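Local coordinates for regulatory protein E2 (Bovine papillomavirus type 1, PDB 2JEX), which probably regulates viral transcription and helps start viral DNA replication with protein E1, and is represented here by its N-terminal transactivation domain, at residues H9-T14 with V36-T41; Q17-S22 with I30-A35; V117-D122 with S171-E176; N129-Y134 with A178-T183; L137-E142 with Q146-G151. The protein carries 1 engineered substitution. All coordinates share one frame; numbering follows the deposited sequence.

Overall arrangement
From the N terminus, helix 4-21 turns back into helix 26-48, and contact 1 (9-14 with 36-41) closes this helical hairpin at its far end. Contact 2 (17-22 with 30-35) is nested inside that loop, nearer the turn, the centres of the two contacts lying about 10 Å apart. The chain then leaves the helical part, and the remaining contacts belong to the sheet-rich part. Contact 3 (117-122 with 171-176) and contact 4 (129-134 with 178-183) cross along the sequence and lie almost on top of one another; both lay helix 173-180 against neighbouring strands. Nested within both is contact 5 (137-142 with 146-151), the hairpin that carries strand 128-140 into strand 145-152.

Contact 1 of 5, residues H9-T14 with V36-T41; sequences HVAQET and VRTENT
A close helix-helix contact joins Ala11 and Gln12 of helix 4-21 to Thr38 and Glu39 of helix 26-48, two successive, roughly antiparallel helices of the transactivation domain. The local axes approach to 8.5 Å at an angle of 141°, a closeness that suits the small Ala11 at the crossing. Its CB lies 4.0 Å from Glu39 N and also touches the methyl CG2 of Thr38. Beside this apolar spot the side chains of Gln12 and Glu39 cross at about a right angle. Glu39 CG stands anti to the backbone N (chi1 175°) and its chain is extended, which carries the carboxylate to Gln12. There Gln12 NE2 donates to Glu39 OE2 at 3.0 Å, in the plane of its own amide but from above the carboxylate plane. The other oxygen, OE1, accepts from Gln15. Two glutamines of one helix thus hold a single carboxylate of the other, and their N-H groups would probably stabilise its negative charge.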
# COMPACT_ATOMS: atom_id res chain seq x y z
N HIS A 9 10.03 7.93 -23.62
CA HIS A 9 8.82 7.54 -24.35
C HIS A 9 8.47 6.07 -24.11
O HIS A 9 7.30 5.74 -23.91
CB HIS A 9 8.97 7.81 -25.85
CG HIS A 9 7.83 7.32 -26.68
ND1 HIS A 9 6.65 8.01 -26.81
CD2 HIS A 9 7.69 6.19 -27.42
CE1 HIS A 9 5.82 7.33 -27.60
NE2 HIS A 9 6.43 6.22 -27.98
N VAL A 10 9.49 5.22 -24.12
CA VAL A 10 9.31 3.78 -23.90
C VAL A 10 8.86 3.48 -22.46
O VAL A 10 7.96 2.66 -22.25
CB VAL A 10 10.60 2.97 -24.25
CG1 VAL A 10 10.42 1.48 -23.99
CG2 VAL A 10 11.00 3.20 -25.71
N ALA A 11 9.46 4.17 -21.49
CA ALA A 11 9.13 4.00 -20.08
C ALA A 11 7.70 4.45 -19.75
O ALA A 11 7.03 3.81 -18.93
CB ALA A 11 10.13 4.73 -19.22
N GLN A 12 7.25 5.53 -20.38
CA GLN A 12 5.88 6.02 -20.21
C GLN A 12 4.86 5.14 -20.93
O GLN A 12 3.76 4.91 -20.43
CB GLN A 12 5.78 7.46 -20.71
CG GLN A 12 6.46 8.46 -19.82
CD GLN A 12 6.70 9.78 -20.51
OE1 GLN A 12 6.92 9.83 -21.72
NE2 GLN A 12 6.67 10.87 -19.74
N GLU A 13 5.24 4.66 -22.12
CA GLU A 13 4.42 3.76 -22.94
C GLU A 13 4.27 2.39 -22.28
O GLU A 13 3.23 1.75 -22.42
CB GLU A 13 5.05 3.61 -24.33
CG GLU A 13 4.09 3.18 -25.43
CD GLU A 13 3.41 4.36 -26.10
OE1 GLU A 13 3.55 4.50 -27.34
OE2 GLU A 13 2.74 5.15 -25.40
N THR A 14 5.32 1.94 -21.59
CA THR A 14 5.30 0.68 -20.85
C THR A 14 4.28 0.70 -19.70
O THR A 14 3.53 -0.27 -19.51
CB THR A 14 6.71 0.31 -20.32
OG1 THR A 14 7.59 0.09 -21.43
CG2 THR A 14 6.67 -0.95 -19.48
N VAL A 36 8.44 2.95 -14.10
CA VAL A 36 8.19 4.17 -13.30
C VAL A 36 9.51 4.74 -12.80
O VAL A 36 9.73 5.95 -12.85
CB VAL A 36 7.21 3.93 -12.11
CG1 VAL A 36 6.98 5.24 -11.33
CG2 VAL A 36 5.85 3.39 -12.59
N ARG A 37 10.40 3.84 -12.37
CA ARG A 37 11.74 4.17 -11.92
C ARG A 37 12.55 4.87 -13.01
O ARG A 37 13.12 5.95 -12.78
CB ARG A 37 12.46 2.90 -11.48
CG ARG A 37 13.91 3.10 -11.11
CD ARG A 37 14.52 1.80 -10.64
NE ARG A 37 15.91 1.98 -10.20
CZ ARG A 37 16.62 1.04 -9.58
NH1 ARG A 37 16.08 -0.15 -9.34
NH2 ARG A 37 17.87 1.28 -9.22
N THR A 38 12.62 4.24 -14.17
CA THR A 38 13.30 4.77 -15.34
C THR A 38 12.78 6.18 -15.67
O THR A 38 13.57 7.11 -15.70
CB THR A 38 13.19 3.79 -16.55
OG1 THR A 38 13.67 2.51 -16.14
CG2 THR A 38 13.99 4.29 -17.77
N GLU A 39 11.46 6.34 -15.84
CA GLU A 39 10.87 7.65 -16.17
C GLU A 39 11.28 8.76 -15.21
O GLU A 39 11.74 9.82 -15.63
CB GLU A 39 9.33 7.57 -16.24
CG GLU A 39 8.65 8.93 -16.46
CD GLU A 39 7.13 8.87 -16.45
OE1 GLU A 39 6.56 7.85 -16.00
OE2 GLU A 39 6.49 9.83 -16.91
N ASN A 40 11.13 8.52 -13.92
CA ASN A 40 11.42 9.53 -12.93
C ASN A 40 12.90 9.74 -12.67
O ASN A 40 13.29 10.81 -12.22
CB ASN A 40 10.66 9.26 -11.64
CG ASN A 40 9.18 9.43 -11.83
OD1 ASN A 40 8.68 10.56 -11.87
ND2 ASN A 40 8.48 8.33 -12.01
N THR A 41 13.71 8.73 -12.98
CA THR A 41 15.16 8.86 -12.91
C THR A 41 15.64 9.79 -14.02
O THR A 41 16.42 10.70 -13.75
CB THR A 41 15.89 7.48 -12.99
OG1 THR A 41 15.48 6.66 -11.89
CG2 THR A 41 17.39 7.66 -12.95

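Contact 2 of 5, residues Q17-S22 with I30-A35; sequences QLIEKS and ILYWTA
Leu31 is the first residue of 30-35 to meet helix 4-21: its CB touches Leu18 CD1 at 4.1 Å, at the exposed margin of the contact. Next comes Tyr32, which gives this segment most of its share of the contact. Leu18 points its CD1 methyl at the start of this residue, 3.6 Å from Tyr32 N and 3.8 Å from Tyr32 CB, and so rests on backbone as much as on side chain. Tyr32 CG is anti to the backbone N (chi1 167°), which carries the ring out toward helix 4-21 and brings CE1 to the flank of Ile19. Ile19 CG1 and CD1 both approach Tyr32 CE1, CG1 at 4.0 Å, at a slant to the ring. The following Trp33 turns to the other side of helix 26-48, where it packs on Met75 and Leu79 of helix 62-83. Ala35 then faces helix 4-21 again, meeting Thr14 beyond the segment 17-22. No hydrogen bond crosses between the segments, and the local axes are 10.5 Å apart, wider than at 9-14 with 36-41. Leu31 and Tyr32 thus face helix 4-21 and Trp33 helix 62-83, a three-helix arrangement typical of the N-terminal bundle of the E2 transactivation domain.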
# COMPACT_ATOMS: atom_id res chain seq x y z
N GLN A 17 0.81 0.73 -21.28
CA GLN A 17 0.51 -0.61 -21.80
C GLN A 17 0.13 -1.59 -20.69
O GLN A 17 -0.74 -2.44 -20.87
CB GLN A 17 1.70 -1.18 -22.58
CG GLN A 17 1.78 -0.73 -24.03
CD GLN A 17 3.09 -1.12 -24.71
OE1 GLN A 17 4.10 -1.39 -24.04
NE2 GLN A 17 3.07 -1.15 -26.04
N LEU A 18 0.80 -1.48 -19.55
CA LEU A 18 0.59 -2.42 -18.46
C LEU A 18 -0.66 -2.11 -17.64
O LEU A 18 -1.30 -3.03 -17.11
CB LEU A 18 1.85 -2.52 -17.58
CG LEU A 18 2.98 -3.35 -18.20
CD1 LEU A 18 4.30 -3.12 -17.49
CD2 LEU A 18 2.64 -4.84 -18.24
N ILE A 19 -1.00 -0.83 -17.55
CA ILE A 19 -2.26 -0.41 -16.92
C ILE A 19 -3.46 -0.93 -17.72
O ILE A 19 -4.37 -1.55 -17.15
CB ILE A 19 -2.33 1.14 -16.71
CG1 ILE A 19 -1.32 1.59 -15.65
CG2 ILE A 19 -3.75 1.57 -16.32
CD1 ILE A 19 -1.02 3.10 -15.65
N GLU A 20 -3.44 -0.72 -19.04
CA GLU A 20 -4.48 -1.25 -19.93
C GLU A 20 -4.64 -2.76 -19.79
O GLU A 20 -5.75 -3.26 -19.64
CB GLU A 20 -4.19 -0.91 -21.40
CG GLU A 20 -4.53 0.52 -21.79
CD GLU A 20 -4.37 0.77 -23.29
OE1 GLU A 20 -5.15 0.19 -24.08
OE2 GLU A 20 -3.47 1.55 -23.67
N LYS A 21 -3.51 -3.48 -19.84
CA LYS A 21 -3.47 -4.93 -19.69
C LYS A 21 -4.08 -5.39 -18.36
O LYS A 21 -4.82 -6.37 -18.32
CB LYS A 21 -2.02 -5.43 -19.82
CG LYS A 21 -1.73 -6.79 -19.18
CD LYS A 21 -0.24 -7.07 -19.15
CE LYS A 21 0.21 -7.87 -20.35
NZ LYS A 21 -0.02 -9.33 -20.13
N SER A 22 -3.77 -4.65 -17.29
CA SER A 22 -4.21 -4.99 -15.93
C SER A 22 -3.94 -6.45 -15.58
O SER A 22 -4.86 -7.23 -15.35
CB SER A 22 -5.68 -4.61 -15.71
OG SER A 22 -6.00 -4.67 -14.33
N ILE A 30 6.47 -5.91 -11.51
CA ILE A 30 7.90 -5.64 -11.43
C ILE A 30 8.30 -4.75 -12.61
O ILE A 30 8.94 -3.72 -12.42
CB ILE A 30 8.73 -6.95 -11.40
CG1 ILE A 30 8.46 -7.69 -10.08
CG2 ILE A 30 10.24 -6.65 -11.61
CD1 ILE A 30 9.05 -9.08 -9.97
N LEU A 31 7.89 -5.15 -13.81
CA LEU A 31 8.14 -4.42 -15.06
C LEU A 31 7.58 -3.01 -15.05
O LEU A 31 8.25 -2.08 -15.47
CB LEU A 31 7.55 -5.19 -16.24
CG LEU A 31 8.43 -5.96 -17.23
CD1 LEU A 31 9.80 -6.34 -16.67
CD2 LEU A 31 7.66 -7.19 -17.72
N TYR A 32 6.34 -2.87 -14.57
CA TYR A 32 5.68 -1.57 -14.44
C TYR A 32 6.45 -0.63 -13.51
O TYR A 32 6.62 0.54 -13.84
CB TYR A 32 4.23 -1.75 -13.95
CG TYR A 32 3.57 -0.47 -13.48
CD1 TYR A 32 2.93 0.39 -14.39
CD2 TYR A 32 3.59 -0.10 -12.14
CE1 TYR A 32 2.33 1.58 -13.96
CE2 TYR A 32 3.00 1.08 -11.70
CZ TYR A 32 2.37 1.91 -12.61
OH TYR A 32 1.80 3.08 -12.17
N TRP A 33 6.90 -1.13 -12.37
CA TRP A 33 7.60 -0.27 -11.41
C TRP A 33 9.00 0.10 -11.85
O TRP A 33 9.49 1.17 -11.50
CB TRP A 33 7.60 -0.85 -10.00
CG TRP A 33 6.29 -0.64 -9.35
CD1 TRP A 33 5.34 -1.60 -9.09
CD2 TRP A 33 5.74 0.60 -8.90
NE1 TRP A 33 4.23 -1.02 -8.50
CE2 TRP A 33 4.45 0.33 -8.37
CE3 TRP A 33 6.21 1.93 -8.89
CZ2 TRP A 33 3.62 1.32 -7.84
CZ3 TRP A 33 5.39 2.92 -8.35
CH2 TRP A 33 4.11 2.61 -7.84
N THR A 34 9.63 -0.79 -12.61
CA THR A 34 10.94 -0.53 -13.18
C THR A 34 10.86 0.56 -14.26
O THR A 34 11.81 1.31 -14.47
CB THR A 34 11.54 -1.81 -13.76
OG1 THR A 34 10.71 -2.27 -14.83
CG2 THR A 34 11.56 -2.89 -12.71
N ALA A 35 9.71 0.64 -14.94
CA ALA A 35 9.45 1.68 -15.92
C ALA A 35 9.11 3.01 -15.25
O ALA A 35 9.46 4.06 -15.78
CB ALA A 35 8.34 1.25 -16.86

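Contact 3 of 5, residues V117-D122 with S171-E176; sequences VEVEFD and SAFGDE. Engineered in segment 171-176: Ala172 (natural residue Arg).
Phe173 and Val119 are brought together by their first torsions: the phenylalanine has CG anti to its carbonyl carbon (chi1 -70°), and Val119 has CG1 anti to the backbone N (chi1 -176°), which leaves CG2 anti to the carbonyl carbon and turned to the ring, so that ring and methyl meet between helix 173-180 and strand 110-120. Val119 CG2 lies over one face of the Phe173 ring in a CH-pi contact, 4.0 Å from the centroid and 22° off the normal, displaced toward the rim. Its nearest ring atom is Phe173 CE1, at 3.7 Å. Two residues back on the same side of the strand, Val117 CG1 reaches Phe173 CZ at 4.3 Å, a looser touch that comes in at a slant. Tyr186 and Val188 of the adjoining strand 186-189 and Leu157 of strand 157-161 also pack on this ring, which is buried. Further along, past the end of the strand, the Phe121 ring swings over to the helix, where CE2 sits 3.9 Å from Glu176 C and close to Glu176 CB. The rest of Glu176 bends away at chi2, and its OE2 is hydrogen-bonded to Tyr131. With no hydrogen bond across the two segments, the weakly bonded beginning of helix 173-180 is held to the strand by apolar and CH-pi contacts, while the glutamate's polar end is satisfied by a tyrosine of the next strand.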
# COMPACT_ATOMS: atom_id res chain seq x y z
N VAL A 117 -14.40 -2.39 7.98
CA VAL A 117 -14.76 -2.46 9.39
C VAL A 117 -15.49 -1.16 9.78
O VAL A 117 -15.04 -0.06 9.45
CB VAL A 117 -13.49 -2.73 10.26
CG1 VAL A 117 -13.78 -2.57 11.74
CG2 VAL A 117 -12.98 -4.15 9.99
N GLU A 118 -16.63 -1.30 10.45
CA GLU A 118 -17.43 -0.15 10.86
C GLU A 118 -17.41 0.04 12.38
O GLU A 118 -17.66 -0.91 13.13
CB GLU A 118 -18.88 -0.26 10.38
CG GLU A 118 -19.71 0.99 10.72
CD GLU A 118 -21.20 0.85 10.40
OE1 GLU A 118 -21.75 1.83 9.83
OE2 GLU A 118 -21.81 -0.20 10.71
N VAL A 119 -17.12 1.26 12.81
CA VAL A 119 -17.12 1.59 14.24
C VAL A 119 -18.20 2.63 14.53
O VAL A 119 -18.27 3.67 13.88
CB VAL A 119 -15.73 2.07 14.75
CG1 VAL A 119 -15.77 2.30 16.26
CG2 VAL A 119 -14.67 1.03 14.44
N GLU A 120 -19.04 2.32 15.51
CA GLU A 120 -20.11 3.20 15.94
C GLU A 120 -19.76 3.74 17.32
O GLU A 120 -19.40 2.97 18.21
CB GLU A 120 -21.45 2.44 15.98
CG GLU A 120 -22.64 3.28 16.41
CD GLU A 120 -23.74 2.43 17.03
OE1 GLU A 120 -23.57 1.99 18.19
OE2 GLU A 120 -24.78 2.20 16.37
N PHE A 121 -19.86 5.05 17.49
CA PHE A 121 -19.26 5.67 18.67
C PHE A 121 -20.10 5.82 19.94
O PHE A 121 -19.75 5.24 20.96
CB PHE A 121 -18.49 6.94 18.28
CG PHE A 121 -17.28 6.64 17.45
CD1 PHE A 121 -17.31 6.83 16.08
CD2 PHE A 121 -16.13 6.10 18.03
CE1 PHE A 121 -16.20 6.52 15.29
CE2 PHE A 121 -15.01 5.78 17.25
CZ PHE A 121 -15.05 5.99 15.88
N ASP A 122 -21.20 6.55 19.93
CA ASP A 122 -21.81 6.79 21.25
C ASP A 122 -23.11 6.02 21.49
O ASP A 122 -24.03 6.52 22.15
CB ASP A 122 -21.94 8.30 21.54
CG ASP A 122 -20.60 8.94 21.88
OD1 ASP A 122 -19.89 8.38 22.74
OD2 ASP A 122 -20.24 9.99 21.31
N SER A 171 -3.50 -0.05 15.01
CA SER A 171 -4.48 0.98 15.26
C SER A 171 -5.16 0.69 16.60
O SER A 171 -5.31 -0.48 16.99
CB SER A 171 -5.51 1.01 14.14
OG SER A 171 -6.14 2.27 14.02
N ALA A 172 -5.52 1.74 17.32
CA ALA A 172 -6.24 1.59 18.58
C ALA A 172 -7.57 2.33 18.48
O ALA A 172 -7.59 3.52 18.20
CB ALA A 172 -5.42 2.14 19.73
N PHE A 173 -8.67 1.62 18.72
CA PHE A 173 -9.98 2.26 18.64
C PHE A 173 -10.25 3.27 19.77
O PHE A 173 -11.07 4.17 19.63
CB PHE A 173 -11.11 1.22 18.54
CG PHE A 173 -11.16 0.49 17.23
CD1 PHE A 173 -10.99 1.18 16.02
CD2 PHE A 173 -11.40 -0.87 17.19
CE1 PHE A 173 -11.03 0.50 14.80
CE2 PHE A 173 -11.45 -1.56 15.98
CZ PHE A 173 -11.27 -0.86 14.78
N GLY A 174 -9.53 3.12 20.88
CA GLY A 174 -9.61 4.06 21.98
C GLY A 174 -9.08 5.42 21.59
O GLY A 174 -9.54 6.44 22.10
N ASP A 175 -8.10 5.44 20.68
CA ASP A 175 -7.60 6.69 20.11
C ASP A 175 -8.61 7.29 19.12
O ASP A 175 -8.69 8.51 18.98
CB ASP A 175 -6.23 6.49 19.42
CG ASP A 175 -5.08 6.20 20.42
OD1 ASP A 175 -4.21 5.37 20.07
OD2 ASP A 175 -5.04 6.78 21.53
N GLU A 176 -9.37 6.44 18.44
CA GLU A 176 -10.44 6.90 17.53
C GLU A 176 -11.62 7.49 18.30
O GLU A 176 -12.13 8.55 17.93
CB GLU A 176 -10.90 5.77 16.61
CG GLU A 176 -9.82 5.26 15.65
CD GLU A 176 -9.24 6.35 14.74
OE1 GLU A 176 -8.06 6.72 14.93
OE2 GLU A 176 -9.97 6.85 13.85

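Contact 4 of 5, residues N129-Y134 with A178-T183; sequences NWYTVY and ARFSTT
Phe180, in the last turn of helix 173-180, reaches the start of segment 129-134 through CE1 of its ring. This is the atom that meets both Asn129 and Tyr131. The terminal amide of Asn129 approaches Phe180 CE1, although which way round the amide sits is uncertain. The amide and ring planes stand 80° apart. Tyr131 contributes a more distant touch, its OH lying 4.4 Å from Phe180 CE1. Both approach the ring at a slant, and the contact is small. In the next shell, Arg179 packs on its own neighbour, with CB over the centre of one Phe180 face, 3.7 Å above the ring plane. The Tyr131 hydroxyl is hydrogen-bonded to OE2 of Glu176, which probably helps to hold its ring in place. The phenylalanine itself is aimed at the strand by a first torsion that sets CG anti to the carbonyl carbon (chi1 -51°). Phe121 packs against both Asn129 and Tyr131, while Asn129 and Tyr131 pair through their backbones with Val119 and Val117. The end of helix 173-180 therefore lies over strand 128-140 where that strand adjoins strand 110-120.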
# COMPACT_ATOMS: atom_id res chain seq x y z
N ASN A 129 -17.72 5.58 11.87
CA ASN A 129 -16.56 5.68 11.00
C ASN A 129 -16.20 4.31 10.46
O ASN A 129 -16.54 3.30 11.07
CB ASN A 129 -15.36 6.29 11.74
CG ASN A 129 -14.45 7.11 10.82
OD1 ASN A 129 -13.37 7.50 11.22
ND2 ASN A 129 -14.90 7.37 9.59
N TRP A 130 -15.56 4.27 9.30
CA TRP A 130 -15.24 3.00 8.67
C TRP A 130 -13.78 2.88 8.25
O TRP A 130 -13.13 3.87 7.93
CB TRP A 130 -16.23 2.64 7.55
CG TRP A 130 -16.56 3.73 6.56
CD1 TRP A 130 -15.70 4.33 5.69
CD2 TRP A 130 -17.85 4.31 6.30
NE1 TRP A 130 -16.36 5.26 4.93
CE2 TRP A 130 -17.69 5.27 5.29
CE3 TRP A 130 -19.13 4.12 6.85
CZ2 TRP A 130 -18.75 6.04 4.78
CZ3 TRP A 130 -20.20 4.89 6.35
CH2 TRP A 130 -20.00 5.84 5.32
N TYR A 131 -13.26 1.66 8.33
CA TYR A 131 -11.83 1.36 8.13
C TYR A 131 -11.69 0.17 7.18
O TYR A 131 -12.39 -0.84 7.33
CB TYR A 131 -11.16 1.04 9.48
CG TYR A 131 -11.43 2.09 10.54
CD1 TYR A 131 -12.61 2.07 11.29
CD2 TYR A 131 -10.52 3.12 10.78
CE1 TYR A 131 -12.87 3.06 12.23
CE2 TYR A 131 -10.77 4.09 11.73
CZ TYR A 131 -11.95 4.05 12.45
OH TYR A 131 -12.20 5.02 13.39
N THR A 132 -10.80 0.30 6.21
CA THR A 132 -10.52 -0.78 5.26
C THR A 132 -9.42 -1.66 5.83
O THR A 132 -8.32 -1.19 6.12
CB THR A 132 -10.12 -0.23 3.89
OG1 THR A 132 -11.16 0.62 3.40
CG2 THR A 132 -9.87 -1.36 2.88
N VAL A 133 -9.75 -2.94 6.02
CA VAL A 133 -8.82 -3.93 6.56
C VAL A 133 -8.54 -5.01 5.51
O VAL A 133 -9.43 -5.41 4.77
CB VAL A 133 -9.36 -4.56 7.87
CG1 VAL A 133 -8.36 -5.54 8.48
CG2 VAL A 133 -9.66 -3.46 8.87
N TYR A 134 -7.29 -5.46 5.45
CA TYR A 134 -6.86 -6.47 4.48
C TYR A 134 -6.62 -7.81 5.17
O TYR A 134 -5.90 -7.88 6.16
CB TYR A 134 -5.63 -5.98 3.70
CG TYR A 134 -5.97 -4.80 2.81
CD1 TYR A 134 -5.80 -3.48 3.26
CD2 TYR A 134 -6.49 -4.99 1.53
CE1 TYR A 134 -6.13 -2.39 2.45
CE2 TYR A 134 -6.82 -3.91 0.72
CZ TYR A 134 -6.65 -2.62 1.19
OH TYR A 134 -6.99 -1.55 0.38
N ALA A 178 -11.48 8.83 21.21
CA ALA A 178 -11.02 10.07 21.84
C ALA A 178 -11.23 11.26 20.90
O ALA A 178 -11.25 12.41 21.34
CB ALA A 178 -9.56 9.94 22.21
N ARG A 179 -11.37 10.96 19.61
CA ARG A 179 -11.63 11.99 18.60
C ARG A 179 -13.12 12.12 18.31
O ARG A 179 -13.63 13.25 18.20
CB ARG A 179 -10.89 11.68 17.29
CG ARG A 179 -9.37 11.58 17.40
CD ARG A 179 -8.74 11.36 16.02
NE ARG A 179 -8.85 12.56 15.18
CZ ARG A 179 -8.57 12.62 13.88
NH1 ARG A 179 -8.16 11.53 13.21
NH2 ARG A 179 -8.70 13.77 13.24
N PHE A 180 -13.82 10.99 18.19
CA PHE A 180 -15.14 10.95 17.55
C PHE A 180 -16.30 10.63 18.49
O PHE A 180 -17.46 10.62 18.06
CB PHE A 180 -15.13 9.97 16.37
CG PHE A 180 -13.99 10.19 15.39
CD1 PHE A 180 -13.16 9.14 15.03
CD2 PHE A 180 -13.76 11.45 14.84
CE1 PHE A 180 -12.13 9.33 14.13
CE2 PHE A 180 -12.72 11.66 13.94
CZ PHE A 180 -11.90 10.59 13.58
N SER A 181 -16.00 10.36 19.75
CA SER A 181 -17.03 10.08 20.74
C SER A 181 -17.01 11.08 21.89
O SER A 181 -16.01 11.75 22.16
CB SER A 181 -16.92 8.65 21.30
OG SER A 181 -16.03 8.59 22.40
N THR A 182 -18.15 11.15 22.57
CA THR A 182 -18.34 12.03 23.72
C THR A 182 -18.31 11.23 25.03
O THR A 182 -18.02 11.78 26.10
CB THR A 182 -19.66 12.84 23.57
OG1 THR A 182 -20.76 11.96 23.32
CG2 THR A 182 -19.57 13.79 22.40
N THR A 183 -18.59 9.93 24.94
CA THR A 183 -18.62 9.03 26.11
C THR A 183 -17.39 8.11 26.25
O THR A 183 -16.96 7.82 27.35
CB THR A 183 -19.89 8.14 26.09
OG1 THR A 183 -19.95 7.41 24.85
CG2 THR A 183 -21.15 8.98 26.26

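Contact 5 of 5, residues L137-E142 with Q146-G151; sequences LYMRTE and QLAKAG
Leu137 and Ala148 form the tight end of this contact, a hydrogen-bonded antiparallel pair: Leu137 N donates to Ala148 O at 2.7 Å and Ala148 N to Leu137 O at 2.6 Å. On the same face of the sheet Leu137 CD1 packs on Ala150 CB at 3.8 Å and Met139 SD on Ala148 CB at 4.0 Å, with Tyr159 against both Leu137 and Met139. On the other face Tyr138 and Leu147 lie side by side, and Leu147 CD1 sits over the tyrosine ring, 4.1 Å from its centroid and 23° off the normal. Trp92 and Phe87 meet that ring edge-to-face. These pairs build a beta hairpin, strand 128-140 running back as strand 145-152. Toward its turn the hold slackens. The Met139-Gln146 pair is still hydrogen-bonded, but Gln146 N to Met139 O is the more bent bond, 141° at the hydrogen. Nearer the turn the contact is made by side chains: Gln146 CG sits between the backbone N and the carbonyl carbon (chi1 63°), and its extended chain runs across Thr141, whose OG1 lies 3.3 Å from Gln146 CD. Arg140, on the solvent side, turns from the partner strand to a salt bridge with Glu81.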
# COMPACT_ATOMS: atom_id res chain seq x y z
N LEU A 137 -1.67 -9.99 4.44
CA LEU A 137 -0.58 -9.03 4.52
C LEU A 137 0.74 -9.74 4.31
O LEU A 137 1.01 -10.76 4.93
CB LEU A 137 -0.56 -8.31 5.87
CG LEU A 137 -1.80 -7.58 6.41
CD1 LEU A 137 -1.51 -7.00 7.79
CD2 LEU A 137 -2.24 -6.49 5.46
N TYR A 138 1.57 -9.17 3.43
CA TYR A 138 2.87 -9.74 3.10
C TYR A 138 3.98 -8.78 3.52
O TYR A 138 4.18 -7.74 2.90
CB TYR A 138 2.94 -10.05 1.60
CG TYR A 138 1.80 -10.90 1.09
CD1 TYR A 138 0.57 -10.32 0.77
CD2 TYR A 138 1.94 -12.28 0.92
CE1 TYR A 138 -0.50 -11.09 0.31
CE2 TYR A 138 0.88 -13.06 0.46
CZ TYR A 138 -0.33 -12.46 0.15
OH TYR A 138 -1.38 -13.20 -0.31
N MET A 139 4.68 -9.15 4.59
CA MET A 139 5.67 -8.27 5.22
C MET A 139 7.05 -8.89 5.33
O MET A 139 7.19 -10.08 5.63
CB MET A 139 5.18 -7.77 6.59
CG MET A 139 4.31 -8.76 7.36
SD MET A 139 3.37 -7.99 8.71
CE MET A 139 4.69 -7.67 9.89
N ARG A 140 8.07 -8.07 5.10
CA ARG A 140 9.45 -8.50 5.23
C ARG A 140 9.86 -8.51 6.69
O ARG A 140 9.75 -7.50 7.39
CB ARG A 140 10.39 -7.62 4.40
CG ARG A 140 11.81 -8.20 4.26
CD ARG A 140 12.64 -7.48 3.20
NE ARG A 140 13.07 -6.15 3.63
CZ ARG A 140 13.73 -5.29 2.85
NH1 ARG A 140 14.04 -5.60 1.60
NH2 ARG A 140 14.07 -4.10 3.34
N THR A 141 10.31 -9.68 7.14
CA THR A 141 10.98 -9.85 8.43
C THR A 141 12.47 -9.98 8.10
O THR A 141 12.85 -9.89 6.93
CB THR A 141 10.49 -11.14 9.14
OG1 THR A 141 9.08 -11.31 8.93
CG2 THR A 141 10.76 -11.09 10.65
N GLU A 142 13.30 -10.17 9.13
CA GLU A 142 14.70 -10.54 8.91
C GLU A 142 14.76 -11.96 8.33
O GLU A 142 15.80 -12.42 7.87
CB GLU A 142 15.49 -10.44 10.21
CG GLU A 142 16.98 -10.17 10.03
CD GLU A 142 17.28 -8.80 9.42
OE1 GLU A 142 16.60 -7.82 9.80
OE2 GLU A 142 18.19 -8.71 8.58
N GLN A 146 6.70 -12.83 4.65
CA GLN A 146 5.79 -13.75 5.34
C GLN A 146 4.34 -13.27 5.31
O GLN A 146 4.06 -12.07 5.31
CB GLN A 146 6.24 -13.98 6.79
CG GLN A 146 6.21 -12.73 7.66
CD GLN A 146 6.32 -13.04 9.14
OE1 GLN A 146 7.11 -13.89 9.56
NE2 GLN A 146 5.52 -12.35 9.95
N LEU A 147 3.42 -14.23 5.29
CA LEU A 147 1.99 -13.93 5.26
C LEU A 147 1.47 -13.68 6.67
O LEU A 147 1.76 -14.44 7.59
CB LEU A 147 1.19 -15.04 4.58
CG LEU A 147 -0.34 -14.96 4.55
CD1 LEU A 147 -0.87 -13.71 3.84
CD2 LEU A 147 -0.93 -16.23 3.93
N ALA A 148 0.73 -12.59 6.82
CA ALA A 148 0.07 -12.25 8.07
C ALA A 148 -1.40 -11.95 7.80
O ALA A 148 -1.76 -11.55 6.70
CB ALA A 148 0.75 -11.05 8.72
N LYS A 149 -2.24 -12.18 8.80
CA LYS A 149 -3.67 -11.90 8.67
C LYS A 149 -4.02 -10.70 9.54
O LYS A 149 -3.53 -10.56 10.66
CB LYS A 149 -4.51 -13.13 9.07
CG LYS A 149 -4.67 -14.20 7.97
CD LYS A 149 -3.39 -15.01 7.75
CE LYS A 149 -3.65 -16.26 6.91
NZ LYS A 149 -2.48 -17.19 6.95
N ALA A 150 -4.87 -9.83 9.01
CA ALA A 150 -5.32 -8.68 9.77
C ALA A 150 -6.79 -8.79 10.12
O ALA A 150 -7.58 -9.39 9.38
CB ALA A 150 -5.05 -7.38 9.01
N GLY A 151 -7.15 -8.22 11.26
CA GLY A 151 -8.54 -8.18 11.70
C GLY A 151 -8.74 -7.04 12.67
O GLY A 151 -7.80 -6.30 12.95